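Local coordinates for legionella ubiquitin-specific protease A domain-containing protein (Legionella pneumophila subsp. pneumophila, PDB 5DGG) that probably acts as a ubiquitin-directed protease, this chain being the central part of a Legionella protein with a LupA domain of peptidase clan CA, at residues Gly20-Met25 against Tyr54-Val59; Leu83-Pro88 against Val115-Thr120; Pro156-Thr161 against Arg173-Glu178. All blocks are in the same frame, centred on the assembly; numbering follows the deposited sequence.

How the contacts relate
Contacts 1 and 2 are parallel strand pairs at opposite margins of one mixed five-stranded sheet, in the order 22-29, 54-60, 65-70, 81-86, 115-120. Their centres lie 14 Å apart and their nearest atoms about 7 Å. Contact 3, a pair of antiparallel helices late in the chain, lies away from both: its centre is 20 Å from that of contact 1 and 23 Å from that of contact 2. Helix 132-146 touches side chains of all three contacts. The end of contact 2 lies nearest a possible active site: D87 bonds to H63 and P88 packs on C132, a His-Asp-Cys grouping consistent with a clan CA cysteine protease.

Contact 1: residues Gly20-Met25 against Tyr54-Val59; sequences GRIVVM and YIMIPV
M25 leans over I55 and I57 where strand 22-24 runs beside strand 54-59, their short axes 4.7 Å apart and 16° from parallel. Its CB approaches the backbone carbonyl O of M56. CG comes closer to the same oxygen, at 3.3 Å from M56 O, while also touching CG2 of I55 and CG1 of I57. SD then meets I55 CG2 at 3.8 Å and reaches I57 CD1 at longer range. The thioether is bent at chi2 and again at chi3 (83°), which sets the direction of CE. The side chain as a whole also packs on L43 and D46 of helix 33-47, so it is held between that helix and the sheet.

Four backbone hydrogen bonds fix the register: Y54 N to R21 O, V23 N to Y54 O, M56 N to V23 O and M25 N to M56 O. The V23 N to Y54 O bond is 2.8 Å long and nearly straight at 173°.

On the face carrying I22, V24, Y54 and M56, CG1 of I22 touches Y54 CD2 at 3.8 Å. The extended M56 chain passes V24 CG2 with its SD, 4.0 Å away, and brings CE to I22 CG2. At the sheet margin R21 runs alongside Y54, its NH1 3.7 Å from Y54 CE2. Helix 132-146 packs on I22 and M56, and F147 stacks on the Y54 ring.

With helix 33-47 joining the two strands and covering M25, V23 and I55, this is the parallel strand pair of a beta-alpha-beta crossover.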
loop_
_atom_site.group_PDB
_atom_site.type_symbol
_atom_site.label_atom_id
_atom_site.label_comp_id
_atom_site.label_asym_id
_atom_site.label_seq_id
_atom_site.Cartn_x
_atom_site.Cartn_y
_atom_site.Cartn_z
ATOM N N GLY A 20 13.249 7.471 -6.399
ATOM C CA GLY A 20 13.155 8.898 -6.595
ATOM C C GLY A 20 12.099 9.484 -5.678
ATOM O O GLY A 20 12.081 9.209 -4.473
ATOM N N ARG A 21 11.161 10.213 -6.266
ATOM C CA ARG A 21 10.174 10.967 -5.470
ATOM C C ARG A 21 9.067 10.076 -4.846
ATOM O O ARG A 21 8.173 10.563 -4.178
ATOM C CB ARG A 21 9.584 12.072 -6.328
ATOM C CG ARG A 21 8.877 11.621 -7.581
ATOM C CD ARG A 21 8.902 12.750 -8.642
ATOM N NE ARG A 21 8.308 13.983 -8.131
ATOM C CZ ARG A 21 7.025 14.363 -8.296
ATOM N NH1 ARG A 21 6.160 13.659 -9.027
ATOM N NH2 ARG A 21 6.615 15.497 -7.757
ATOM N N ILE A 22 9.131 8.781 -5.075
ATOM C CA ILE A 22 8.165 7.842 -4.519
ATOM C C ILE A 22 8.851 7.004 -3.471
ATOM O O ILE A 22 9.831 6.258 -3.783
ATOM C CB ILE A 22 7.584 6.906 -5.593
ATOM C CG1 ILE A 22 6.913 7.697 -6.707
ATOM C CG2 ILE A 22 6.606 5.888 -4.985
ATOM C CD1 ILE A 22 6.702 6.927 -7.992
ATOM N N VAL A 23 8.376 7.092 -2.242
ATOM C CA VAL A 23 8.859 6.199 -1.200
ATOM C C VAL A 23 7.872 5.092 -0.922
ATOM O O VAL A 23 6.685 5.350 -0.776
ATOM C CB VAL A 23 9.124 6.961 0.087
ATOM C CG1 VAL A 23 9.418 6.038 1.275
ATOM C CG2 VAL A 23 10.256 7.956 -0.142
ATOM N N VAL A 24 8.373 3.861 -0.772
ATOM C CA VAL A 24 7.567 2.752 -0.369
ATOM C C VAL A 24 8.138 2.298 0.962
ATOM O O VAL A 24 9.286 1.844 1.050
ATOM C CB VAL A 24 7.549 1.599 -1.410
ATOM C CG1 VAL A 24 6.620 0.454 -0.933
ATOM C CG2 VAL A 24 7.146 2.120 -2.768
ATOM N N MET A 25 7.363 2.475 2.014
ATOM C CA MET A 25 7.807 2.090 3.350
ATOM C C MET A 25 7.641 0.598 3.582
ATOM O O MET A 25 6.881 -0.062 2.892
ATOM C CB MET A 25 7.000 2.786 4.416
ATOM C CG MET A 25 6.705 4.206 4.095
ATOM S SD MET A 25 6.768 5.271 5.498
ATOM C CE MET A 25 8.548 5.391 5.320
ATOM N N TYR A 54 5.449 11.182 -2.980
ATOM C CA TYR A 54 4.499 10.123 -2.693
ATOM C C TYR A 54 5.092 9.160 -1.666
ATOM O O TYR A 54 6.278 8.865 -1.699
ATOM C CB TYR A 54 4.160 9.332 -3.923
ATOM C CG TYR A 54 3.657 10.125 -5.054
ATOM C CD1 TYR A 54 2.326 10.437 -5.120
ATOM C CD2 TYR A 54 4.492 10.525 -6.102
ATOM C CE1 TYR A 54 1.811 11.175 -6.141
ATOM C CE2 TYR A 54 3.975 11.299 -7.162
ATOM C CZ TYR A 54 2.614 11.573 -7.173
ATOM O OH TYR A 54 1.953 12.318 -8.157
ATOM N N ILE A 55 4.251 8.681 -0.742
ATOM C CA ILE A 55 4.648 7.701 0.280
ATOM C C ILE A 55 3.592 6.602 0.310
ATOM O O ILE A 55 2.438 6.915 0.493
ATOM C CB ILE A 55 4.777 8.344 1.669
ATOM C CG1 ILE A 55 5.763 9.509 1.646
ATOM C CG2 ILE A 55 5.269 7.288 2.628
ATOM C CD1 ILE A 55 5.873 10.374 2.883
ATOM N N MET A 56 3.991 5.348 0.081
ATOM C CA MET A 56 3.121 4.191 0.177
ATOM C C MET A 56 3.420 3.369 1.437
ATOM O O MET A 56 4.581 3.132 1.800
ATOM C CB MET A 56 3.299 3.242 -0.992
ATOM C CG MET A 56 3.414 3.846 -2.365
ATOM S SD MET A 56 3.215 2.441 -3.489
ATOM C CE MET A 56 3.313 3.359 -4.968
ATOM N N ILE A 57 2.400 2.835 2.051
ATOM C CA ILE A 57 2.616 1.937 3.211
ATOM C C ILE A 57 1.736 0.732 3.111
ATOM O O ILE A 57 0.524 0.869 3.044
ATOM C CB ILE A 57 2.324 2.635 4.586
ATOM C CG1 ILE A 57 2.901 4.045 4.635
ATOM C CG2 ILE A 57 2.888 1.760 5.722
ATOM C CD1 ILE A 57 2.694 4.785 5.959
ATOM N N PRO A 58 2.313 -0.483 3.104
ATOM C CA PRO A 58 1.448 -1.621 3.249
ATOM C C PRO A 58 1.119 -1.892 4.706
ATOM O O PRO A 58 2.014 -1.991 5.522
ATOM C CB PRO A 58 2.251 -2.758 2.626
ATOM C CG PRO A 58 3.705 -2.320 2.778
ATOM C CD PRO A 58 3.739 -0.865 3.085
ATOM N N VAL A 59 -0.153 -1.987 5.044
ATOM C CA VAL A 59 -0.550 -2.078 6.454
ATOM C C VAL A 59 -1.276 -3.391 6.714
ATOM O O VAL A 59 -2.308 -3.686 6.115
ATOM C CB VAL A 59 -1.441 -0.919 6.880
ATOM C CG1 VAL A 59 -1.836 -1.024 8.344
ATOM C CG2 VAL A 59 -0.741 0.400 6.626
#

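Contact 2: residues Leu83-Pro88 against Val115-Thr120; sequences LELFDP and VNIRHT
L83 to F86 pair with I117 to T120 as parallel strands, their short axes 4.6 Å apart at closest approach and turned by 25°. Five backbone hydrogen bonds hold them: L83 N to N116 O, R118 N to L83 O, L85 N to R118 O, T120 N to L85 O and D87 N to T120 O. The last carries the pairing one residue beyond strand 83-86.

On one face CD2 of L83 touches V115 CG1 at 3.7 Å and also meets I117 CG1. L85 CD1 meets I117 CG2 and comes to the edge of the H119 ring near CD2, 4.1 Å away. Helix 98-108 packs on this face, its D98 bonding H119 NE2.

On the other face E84 extends, CG anti to the backbone N (chi1 172°), and crosses T120 at about a right angle. The T120 hydroxyl OG1 donates to the anti lone pair of E84 OE2 over 2.7 Å. The same OG1 lies in the plane of the F86 ring, at its edge. E84 OE1 makes a long salt bridge to R118 NH2 at 3.4 Å, the carboxylate and guanidinium planes 50° apart.

Y139 OH also bonds to OE2, and K143 pairs with OE1. With two donors or cations at each oxygen, the buried E84 carboxylate is well compensated and probably stays ionised.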
loop_
_atom_site.group_PDB
_atom_site.type_symbol
_atom_site.label_atom_id
_atom_site.label_comp_id
_atom_site.label_asym_id
_atom_site.label_seq_id
_atom_site.Cartn_x
_atom_site.Cartn_y
_atom_site.Cartn_z
ATOM N N LEU A 83 -4.635 11.424 1.193
ATOM C CA LEU A 83 -4.382 10.160 1.787
ATOM C C LEU A 83 -5.415 9.115 1.280
ATOM O O LEU A 83 -6.612 9.175 1.634
ATOM C CB LEU A 83 -4.515 10.346 3.283
ATOM C CG LEU A 83 -4.247 9.147 4.119
ATOM C CD1 LEU A 83 -2.767 8.770 3.996
ATOM C CD2 LEU A 83 -4.713 9.391 5.559
ATOM N N GLU A 84 -4.986 8.224 0.421
ATOM C CA GLU A 84 -5.874 7.172 -0.090
ATOM C C GLU A 84 -5.707 5.919 0.750
ATOM O O GLU A 84 -4.577 5.443 0.949
ATOM C CB GLU A 84 -5.553 6.846 -1.544
ATOM C CG GLU A 84 -6.310 5.642 -2.057
ATOM C CD GLU A 84 -6.039 5.263 -3.516
ATOM O OE1 GLU A 84 -5.280 5.991 -4.208
ATOM O OE2 GLU A 84 -6.544 4.184 -3.947
ATOM N N LEU A 85 -6.812 5.405 1.254
ATOM C CA LEU A 85 -6.848 4.195 2.045
ATOM C C LEU A 85 -7.555 3.096 1.303
ATOM O O LEU A 85 -8.751 3.190 1.060
ATOM C CB LEU A 85 -7.550 4.487 3.379
ATOM C CG LEU A 85 -6.982 5.639 4.218
ATOM C CD1 LEU A 85 -7.758 5.880 5.537
ATOM C CD2 LEU A 85 -5.522 5.440 4.509
ATOM N N PHE A 86 -6.797 2.084 0.855
ATOM C CA PHE A 86 -7.265 1.019 -0.058
ATOM C C PHE A 86 -7.521 -0.269 0.722
ATOM O O PHE A 86 -6.659 -0.752 1.434
ATOM C CB PHE A 86 -6.217 0.761 -1.150
ATOM C CG PHE A 86 -6.458 -0.462 -1.974
ATOM C CD1 PHE A 86 -7.364 -0.442 -3.012
ATOM C CD2 PHE A 86 -5.773 -1.642 -1.695
ATOM C CE1 PHE A 86 -7.568 -1.572 -3.787
ATOM C CE2 PHE A 86 -5.959 -2.754 -2.469
ATOM C CZ PHE A 86 -6.856 -2.717 -3.534
ATOM N N ASP A 87 -8.720 -0.802 0.585
ATOM C CA ASP A 87 -9.035 -2.090 1.158
ATOM C C ASP A 87 -9.439 -3.055 0.020
ATOM O O ASP A 87 -10.368 -2.768 -0.754
ATOM C CB ASP A 87 -10.174 -1.882 2.138
ATOM C CG ASP A 87 -10.525 -3.126 2.912
ATOM O OD1 ASP A 87 -10.472 -4.235 2.351
ATOM O OD2 ASP A 87 -10.903 -2.991 4.095
ATOM N N PRO A 88 -8.730 -4.199 -0.114
ATOM C CA PRO A 88 -9.054 -5.188 -1.139
ATOM C C PRO A 88 -10.544 -5.579 -1.195
ATOM O O PRO A 88 -11.033 -5.970 -2.269
ATOM C CB PRO A 88 -8.205 -6.384 -0.725
ATOM C CG PRO A 88 -7.016 -5.758 -0.089
ATOM C CD PRO A 88 -7.549 -4.588 0.649
ATOM N N VAL A 115 -5.216 16.898 6.070
ATOM C CA VAL A 115 -5.267 15.557 5.482
ATOM C C VAL A 115 -6.615 15.380 4.761
ATOM O O VAL A 115 -7.698 15.646 5.345
ATOM C CB VAL A 115 -5.035 14.516 6.584
ATOM C CG1 VAL A 115 -5.103 13.084 6.078
ATOM C CG2 VAL A 115 -3.676 14.756 7.238
ATOM N N ASN A 116 -6.563 14.988 3.498
ATOM C CA ASN A 116 -7.785 14.670 2.720
ATOM C C ASN A 116 -7.933 13.188 2.562
ATOM O O ASN A 116 -7.231 12.597 1.753
ATOM C CB ASN A 116 -7.672 15.297 1.345
ATOM C CG ASN A 116 -7.377 16.778 1.402
ATOM O OD1 ASN A 116 -7.970 17.492 2.198
ATOM N ND2 ASN A 116 -6.517 17.271 0.482
ATOM N N ILE A 117 -8.779 12.549 3.356
ATOM C CA ILE A 117 -8.933 11.112 3.312
ATOM C C ILE A 117 -9.878 10.682 2.204
ATOM O O ILE A 117 -10.944 11.311 2.000
ATOM C CB ILE A 117 -9.509 10.582 4.645
ATOM C CG1 ILE A 117 -8.484 10.810 5.729
ATOM C CG2 ILE A 117 -9.862 9.106 4.564
ATOM C CD1 ILE A 117 -8.916 10.229 7.059
ATOM N N ARG A 118 -9.537 9.597 1.525
ATOM C CA ARG A 118 -10.536 8.916 0.690
ATOM C C ARG A 118 -10.360 7.428 0.742
ATOM O O ARG A 118 -9.218 6.942 0.845
ATOM C CB ARG A 118 -10.472 9.434 -0.717
ATOM C CG ARG A 118 -9.439 8.827 -1.583
ATOM C CD ARG A 118 -9.370 9.600 -2.890
ATOM N NE ARG A 118 -9.799 8.769 -3.965
ATOM C CZ ARG A 118 -8.984 8.177 -4.822
ATOM N NH1 ARG A 118 -9.524 7.462 -5.774
ATOM N NH2 ARG A 118 -7.663 8.339 -4.766
ATOM N N HIS A 119 -11.480 6.700 0.783
ATOM C CA HIS A 119 -11.446 5.238 0.860
ATOM C C HIS A 119 -11.549 4.668 -0.534
ATOM O O HIS A 119 -12.350 5.167 -1.312
ATOM C CB HIS A 119 -12.620 4.728 1.671
ATOM C CG HIS A 119 -12.558 5.105 3.106
ATOM N ND1 HIS A 119 -13.663 5.114 3.922
ATOM C CD2 HIS A 119 -11.524 5.548 3.869
ATOM C CE1 HIS A 119 -13.315 5.489 5.142
ATOM N NE2 HIS A 119 -12.022 5.782 5.133
ATOM N N THR A 120 -10.774 3.637 -0.860
ATOM C CA THR A 120 -10.882 2.993 -2.171
ATOM C C THR A 120 -10.881 1.479 -2.041
ATOM O O THR A 120 -10.497 0.915 -1.025
ATOM C CB THR A 120 -9.721 3.377 -3.116
ATOM O OG1 THR A 120 -8.515 3.010 -2.480
ATOM C CG2 THR A 120 -9.706 4.873 -3.420
#

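Contact 3: residues Pro156-Thr161 against Arg173-Glu178; sequences PILIDT and RMTTRE
T175 fits among I157, L158 and T161 where two helices run antiparallel, the short axes 175° apart in direction and 9.8 Å apart at closest approach. The nearest CA atoms are those of L158 and T175, 6.6 Å from each other.

Van der Waals packing carries the contact across the interface. The T175 methyl CG2 touches CG2 of I157. It also meets the T161 hydroxyl, with T175 CG2 3.6 Å from T161 OG1. These two threonines reach toward each other tip to tip, yet their hydroxyls are 4.1 Å apart (T161 OG1 to T175 OG1) and do not bond. L158 slides past T175 in the opposite direction, its CD2 3.6 Å from T175 OG1 and also close to T175 CB. The same L158 methyl reaches T176 CG2 at 4.0 Å. Beyond the pair, L14 of helix 8-14 touches both L158 and T176, and helix 132-146 packs on L158.

Hydrogen bonding of the hydroxyls is directed within each helix or to a third element. T161 OG1, beside its own backbone N (chi1 -59°), donates back to I157 O at 2.8 Å. T161 N binds that oxygen as well, at 2.9 Å from I157 O, and the two donors arrive from opposite faces of the carbonyl plane. T175 OG1 occupies the crowded position between backbone N and carbonyl carbon (chi1 57°), and bonds to L172 O one turn earlier. T176 OG1 bonds to D134 OD2 of helix 132-146, while R173 makes a salt bridge to the same aspartate through D134 OD1.

Chemically, the T161 and T175 hydroxyls find their partners within their own helices and act across the interface only as van der Waals surface, T161 OG1 against the T175 methyl and T175 OG1 against an L158 methyl, so this modest interface of 182 Å² rests on packing.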
loop_
_atom_site.group_PDB
_atom_site.type_symbol
_atom_site.label_atom_id
_atom_site.label_comp_id
_atom_site.label_asym_id
_atom_site.label_seq_id
_atom_site.Cartn_x
_atom_site.Cartn_y
_atom_site.Cartn_z
ATOM N N PRO A 156 4.229 -4.815 -14.541
ATOM C CA PRO A 156 3.023 -4.674 -15.359
ATOM C C PRO A 156 2.136 -5.902 -15.312
ATOM O O PRO A 156 0.919 -5.793 -15.447
ATOM C CB PRO A 156 3.570 -4.469 -16.781
ATOM C CG PRO A 156 5.005 -4.143 -16.630
ATOM C CD PRO A 156 5.468 -4.726 -15.331
ATOM N N ILE A 157 2.724 -7.068 -15.079
ATOM C CA ILE A 157 1.925 -8.287 -15.032
ATOM C C ILE A 157 0.941 -8.239 -13.879
ATOM O O ILE A 157 -0.238 -8.573 -14.033
ATOM C CB ILE A 157 2.785 -9.539 -14.913
ATOM C CG1 ILE A 157 3.767 -9.621 -16.103
ATOM C CG2 ILE A 157 1.887 -10.759 -14.919
ATOM C CD1 ILE A 157 4.858 -10.672 -15.936
ATOM N N LEU A 158 1.426 -7.822 -12.712
ATOM C CA LEU A 158 0.524 -7.661 -11.571
ATOM C C LEU A 158 -0.524 -6.582 -11.788
ATOM O O LEU A 158 -1.673 -6.764 -11.399
ATOM C CB LEU A 158 1.305 -7.374 -10.283
ATOM C CG LEU A 158 2.354 -8.373 -9.867
ATOM C CD1 LEU A 158 2.998 -7.886 -8.588
ATOM C CD2 LEU A 158 1.799 -9.764 -9.659
ATOM N N ILE A 159 -0.141 -5.452 -12.377
ATOM C CA ILE A 159 -1.098 -4.400 -12.631
ATOM C C ILE A 159 -2.204 -4.842 -13.581
ATOM O O ILE A 159 -3.366 -4.561 -13.345
ATOM C CB ILE A 159 -0.417 -3.173 -13.244
ATOM C CG1 ILE A 159 0.498 -2.523 -12.217
ATOM C CG2 ILE A 159 -1.449 -2.185 -13.754
ATOM C CD1 ILE A 159 1.461 -1.512 -12.809
ATOM N N ASP A 160 -1.809 -5.480 -14.686
ATOM C CA ASP A 160 -2.784 -5.879 -15.717
ATOM C C ASP A 160 -3.631 -7.040 -15.244
ATOM O O ASP A 160 -4.798 -7.121 -15.591
ATOM C CB ASP A 160 -2.119 -6.237 -17.066
ATOM C CG ASP A 160 -1.266 -5.083 -17.653
ATOM O OD1 ASP A 160 -1.399 -3.909 -17.219
ATOM O OD2 ASP A 160 -0.427 -5.384 -18.524
ATOM N N THR A 161 -3.077 -7.938 -14.441
ATOM C CA THR A 161 -3.925 -8.990 -13.871
ATOM C C THR A 161 -4.986 -8.379 -12.953
ATOM O O THR A 161 -6.225 -8.630 -13.096
ATOM C CB THR A 161 -3.103 -10.055 -13.164
ATOM O OG1 THR A 161 -2.197 -10.638 -14.112
ATOM C CG2 THR A 161 -4.012 -11.136 -12.578
ATOM N N ARG A 173 -3.131 -14.599 -7.470
ATOM C CA ARG A 173 -2.242 -15.459 -6.675
ATOM C C ARG A 173 -1.232 -16.238 -7.534
ATOM O O ARG A 173 -0.047 -16.355 -7.172
ATOM C CB ARG A 173 -3.058 -16.393 -5.793
ATOM C CG ARG A 173 -2.267 -17.434 -4.999
ATOM C CD ARG A 173 -1.142 -16.856 -4.127
ATOM N NE ARG A 173 -1.561 -15.897 -3.090
ATOM C CZ ARG A 173 -1.858 -16.203 -1.838
ATOM N NH1 ARG A 173 -1.820 -17.475 -1.434
ATOM N NH2 ARG A 173 -2.222 -15.248 -0.967
ATOM N N MET A 174 -1.654 -16.695 -8.712
ATOM C CA MET A 174 -0.690 -17.319 -9.599
ATOM C C MET A 174 0.371 -16.339 -10.088
ATOM O O MET A 174 1.543 -16.699 -10.132
ATOM C CB MET A 174 -1.356 -17.981 -10.795
ATOM C CG MET A 174 -0.591 -19.228 -11.209
ATOM S SD MET A 174 -0.406 -19.400 -12.979
ATOM C CE MET A 174 -0.311 -21.198 -13.082
ATOM N N THR A 175 0.002 -15.105 -10.438
ATOM C CA THR A 175 1.032 -14.161 -10.859
ATOM C C THR A 175 1.926 -13.752 -9.679
ATOM O O THR A 175 3.113 -13.530 -9.864
ATOM C CB THR A 175 0.480 -12.929 -11.607
ATOM O OG1 THR A 175 -0.478 -12.240 -10.804
ATOM C CG2 THR A 175 -0.205 -13.338 -12.901
ATOM N N THR A 176 1.382 -13.679 -8.467
ATOM C CA THR A 176 2.208 -13.301 -7.335
ATOM C C THR A 176 3.235 -14.435 -7.033
ATOM O O THR A 176 4.404 -14.146 -6.733
ATOM C CB THR A 176 1.393 -12.867 -6.099
ATOM O OG1 THR A 176 0.548 -13.915 -5.678
ATOM C CG2 THR A 176 0.535 -11.657 -6.412
ATOM N N ARG A 177 2.834 -15.696 -7.170
ATOM C CA ARG A 177 3.779 -16.822 -6.997
ATOM C C ARG A 177 4.890 -16.774 -8.017
ATOM O O ARG A 177 6.074 -16.715 -7.672
ATOM C CB ARG A 177 3.050 -18.155 -7.101
ATOM C CG ARG A 177 2.181 -18.415 -5.889
ATOM C CD ARG A 177 1.089 -19.447 -6.136
ATOM N NE ARG A 177 1.464 -20.810 -5.723
ATOM C CZ ARG A 177 1.584 -21.216 -4.454
ATOM N NH1 ARG A 177 1.395 -20.368 -3.441
ATOM N NH2 ARG A 177 1.921 -22.473 -4.187
ATOM N N GLU A 178 4.493 -16.767 -9.282
ATOM C CA GLU A 178 5.443 -16.694 -10.384
ATOM C C GLU A 178 6.375 -15.518 -10.296
ATOM O O GLU A 178 7.564 -15.672 -10.509
ATOM C CB GLU A 178 4.726 -16.643 -11.738
ATOM C CG GLU A 178 4.481 -17.990 -12.371
ATOM C CD GLU A 178 5.718 -18.883 -12.339
ATOM O OE1 GLU A 178 5.635 -19.958 -11.714
ATOM O OE2 GLU A 178 6.777 -18.500 -12.899
#